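Side-chain contact in dihydrolipoyl dehydrogenase (Elizabethkingia anophelis NUHP1, PDB 6UZI), which probably catalyses the NAD(+)-dependent reoxidation of dihydrolipoyl groups on lipoylated proteins, using a bound FAD and a redox-active disulfide: residues A[419-422]-A[428-431]. Numbering follows the deposited sequence.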
ATOM      1  N   VAL A 419      -9.491  -2.414 -13.498  1.00 26.41           N
ATOM      2  CA  VAL A 419      -8.727  -3.163 -12.501  1.00 23.51           C
ATOM      3  C   VAL A 419      -9.515  -3.139 -11.204  1.00 27.74           C
ATOM      4  O   VAL A 419      -9.897  -2.066 -10.728  1.00 40.11           O
ATOM      5  CB  VAL A 419      -7.316  -2.569 -12.298  1.00 28.72           C
ATOM      6  CG1 VAL A 419      -6.511  -3.377 -11.291  1.00 23.81           C
ATOM      7  CG2 VAL A 419      -6.570  -2.521 -13.616  1.00 29.20           C
ATOM      8  N   HIS A 420      -9.759  -4.316 -10.629  1.00 32.45           N
ATOM      9  CA  HIS A 420     -10.655  -4.447  -9.482  1.00 33.15           C
ATOM     10  C   HIS A 420     -10.002  -5.316  -8.417  1.00 32.35           C
ATOM     11  O   HIS A 420      -9.689  -6.483  -8.667  1.00 30.12           O
ATOM     12  CB  HIS A 420     -11.999  -5.028  -9.931  1.00 28.20           C
ATOM     13  CG  HIS A 420     -12.643  -4.240 -11.032  1.00 33.77           C
ATOM     14  ND1 HIS A 420     -13.347  -3.078 -10.805  1.00 35.76           N
ATOM     15  CD2 HIS A 420     -12.664  -4.435 -12.373  1.00 35.24           C
ATOM     16  CE1 HIS A 420     -13.789  -2.599 -11.954  1.00 34.40           C
ATOM     17  NE2 HIS A 420     -13.385  -3.400 -12.921  1.00 36.40           N
ATOM     18  N   MET A 421      -9.832  -4.756  -7.223  1.00 32.22           N
ATOM     19  CA  MET A 421      -9.016  -5.356  -6.180  1.00 33.44           C
ATOM     20  C   MET A 421      -9.819  -5.547  -4.906  1.00 33.79           C
ATOM     21  O   MET A 421     -10.635  -4.698  -4.533  1.00 37.02           O
ATOM     22  CB  MET A 421      -7.798  -4.483  -5.847  1.00 33.47           C
ATOM     23  CG  MET A 421      -7.069  -3.890  -7.025  1.00 29.00           C
ATOM     24  SD  MET A 421      -5.666  -2.938  -6.407  1.00 35.49           S
ATOM     25  CE  MET A 421      -4.849  -2.514  -7.947  1.00 40.60           C
ATOM     26  N   ILE A 422      -9.571  -6.666  -4.237  1.00 23.67           N
ATOM     27  CA  ILE A 422      -9.941  -6.827  -2.841  1.00 23.88           C
ATOM     28  C   ILE A 422      -8.798  -7.580  -2.177  1.00 32.59           C
ATOM     29  O   ILE A 422      -8.406  -8.653  -2.645  1.00 38.29           O
ATOM     30  CB  ILE A 422     -11.288  -7.556  -2.660  1.00 29.95           C
ATOM     31  CG1 ILE A 422     -11.602  -7.738  -1.178  1.00 23.00           C
ATOM     32  CG2 ILE A 422     -11.313  -8.895  -3.397  1.00 25.31           C
ATOM     33  CD1 ILE A 422     -12.998  -8.193  -0.936  1.00 27.67           C
ATOM     34  N   ASP A 428      -4.272   1.547  -1.390  1.00 27.76           N
ATOM     35  CA  ASP A 428      -3.101   2.181  -1.971  1.00 26.42           C
ATOM     36  C   ASP A 428      -2.542   1.437  -3.176  1.00 28.67           C
ATOM     37  O   ASP A 428      -1.896   2.061  -4.017  1.00 36.50           O
ATOM     38  CB  ASP A 428      -2.002   2.344  -0.912  1.00 22.31           C
ATOM     39  CG  ASP A 428      -2.431   3.250   0.227  1.00 35.52           C
ATOM     40  OD1 ASP A 428      -2.787   2.736   1.308  1.00 36.77           O
ATOM     41  OD2 ASP A 428      -2.427   4.482   0.041  1.00 42.81           O
ATOM     42  N   MET A 429      -2.804   0.138  -3.302  1.00 28.59           N
ATOM     43  CA  MET A 429      -2.375  -0.568  -4.502  1.00 26.88           C
ATOM     44  C   MET A 429      -3.095  -0.038  -5.734  1.00 33.65           C
ATOM     45  O   MET A 429      -2.553  -0.085  -6.845  1.00 31.75           O
ATOM     46  CB  MET A 429      -2.632  -2.063  -4.359  1.00 26.71           C
ATOM     47  CG  MET A 429      -1.719  -2.768  -3.398  1.00 28.89           C
ATOM     48  SD  MET A 429      -1.804  -4.541  -3.666  1.00 41.26           S
ATOM     49  CE  MET A 429      -3.518  -4.891  -3.292  1.00 42.07           C
ATOM     50  N   ILE A 430      -4.316   0.469  -5.553  1.00 35.89           N
ATOM     51  CA  ILE A 430      -5.132   0.903  -6.676  1.00 35.02           C
ATOM     52  C   ILE A 430      -4.460   2.026  -7.452  1.00 36.49           C
ATOM     53  O   ILE A 430      -4.735   2.202  -8.645  1.00 34.85           O
ATOM     54  CB  ILE A 430      -6.531   1.311  -6.165  1.00 26.14           C
ATOM     55  CG1 ILE A 430      -7.518   1.405  -7.322  1.00 27.07           C
ATOM     56  CG2 ILE A 430      -6.478   2.634  -5.412  1.00 28.17           C
ATOM     57  CD1 ILE A 430      -7.693   0.109  -8.043  1.00 25.40           C
ATOM     58  N   ALA A 431      -3.562   2.776  -6.808  1.00 30.20           N
ATOM     59  CA  ALA A 431      -2.903   3.887  -7.487  1.00 32.03           C
ATOM     60  C   ALA A 431      -2.077   3.404  -8.676  1.00 34.03           C
ATOM     61  O   ALA A 431      -2.002   4.088  -9.705  1.00 41.96           O
ATOM     62  CB  ALA A 431      -2.047   4.680  -6.500  1.00 22.76           C
TER
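Met421 reaches from the strand to the helix and lays the end of its side chain against the backbone and side chains of Met429 and Ile430. The contact is apolar and buried. Van der Waals packing holds it together.

The thioether of Met421 does most of the touching. Its SD lies 3.8 Å from CB of Met429, near the root of that side chain. The terminal methyl CE goes further and meets the helix backbone, 3.5 Å from O of Met429 and 3.7 Å from CA of Ile430. Beyond CG the Met421 chain is extended (chi2 -179°, chi3 173°), which carries sulfur and methyl across to the helix. The gap it spans is 7.4 Å from CA of Met421 to CA of Ile430.

Ile430 answers with its longer branch. Its CG1 is anti to the backbone N (chi1 -165°), and CD1 at its end reaches toward the strand. That methyl comes within 3.9 Å of CE of Met421. It also approaches the strand backbone, with CD1 4.1 Å from O of Val419. The Val419 side chain faces the helix too, but it packs on Ala433, one turn further along.

Both segments belong to the dimerisation domain. Strand 416-423 runs between strands 364-369 and 404-410 of its antiparallel sheet, and helix 426-438 follows it closely in sequence and covers one face. Ile405 of the neighbouring strand touches both Met421 and Met429. On the other face of the sheet, His420 and Ile422 pack on helix 223-236. The far side of helix 426-438 meets the second subunit, where Asp428 forms a salt bridge with Arg425 of that subunit. The contact thus joins the antiparallel sheet of this domain to a helix at the dimer interface.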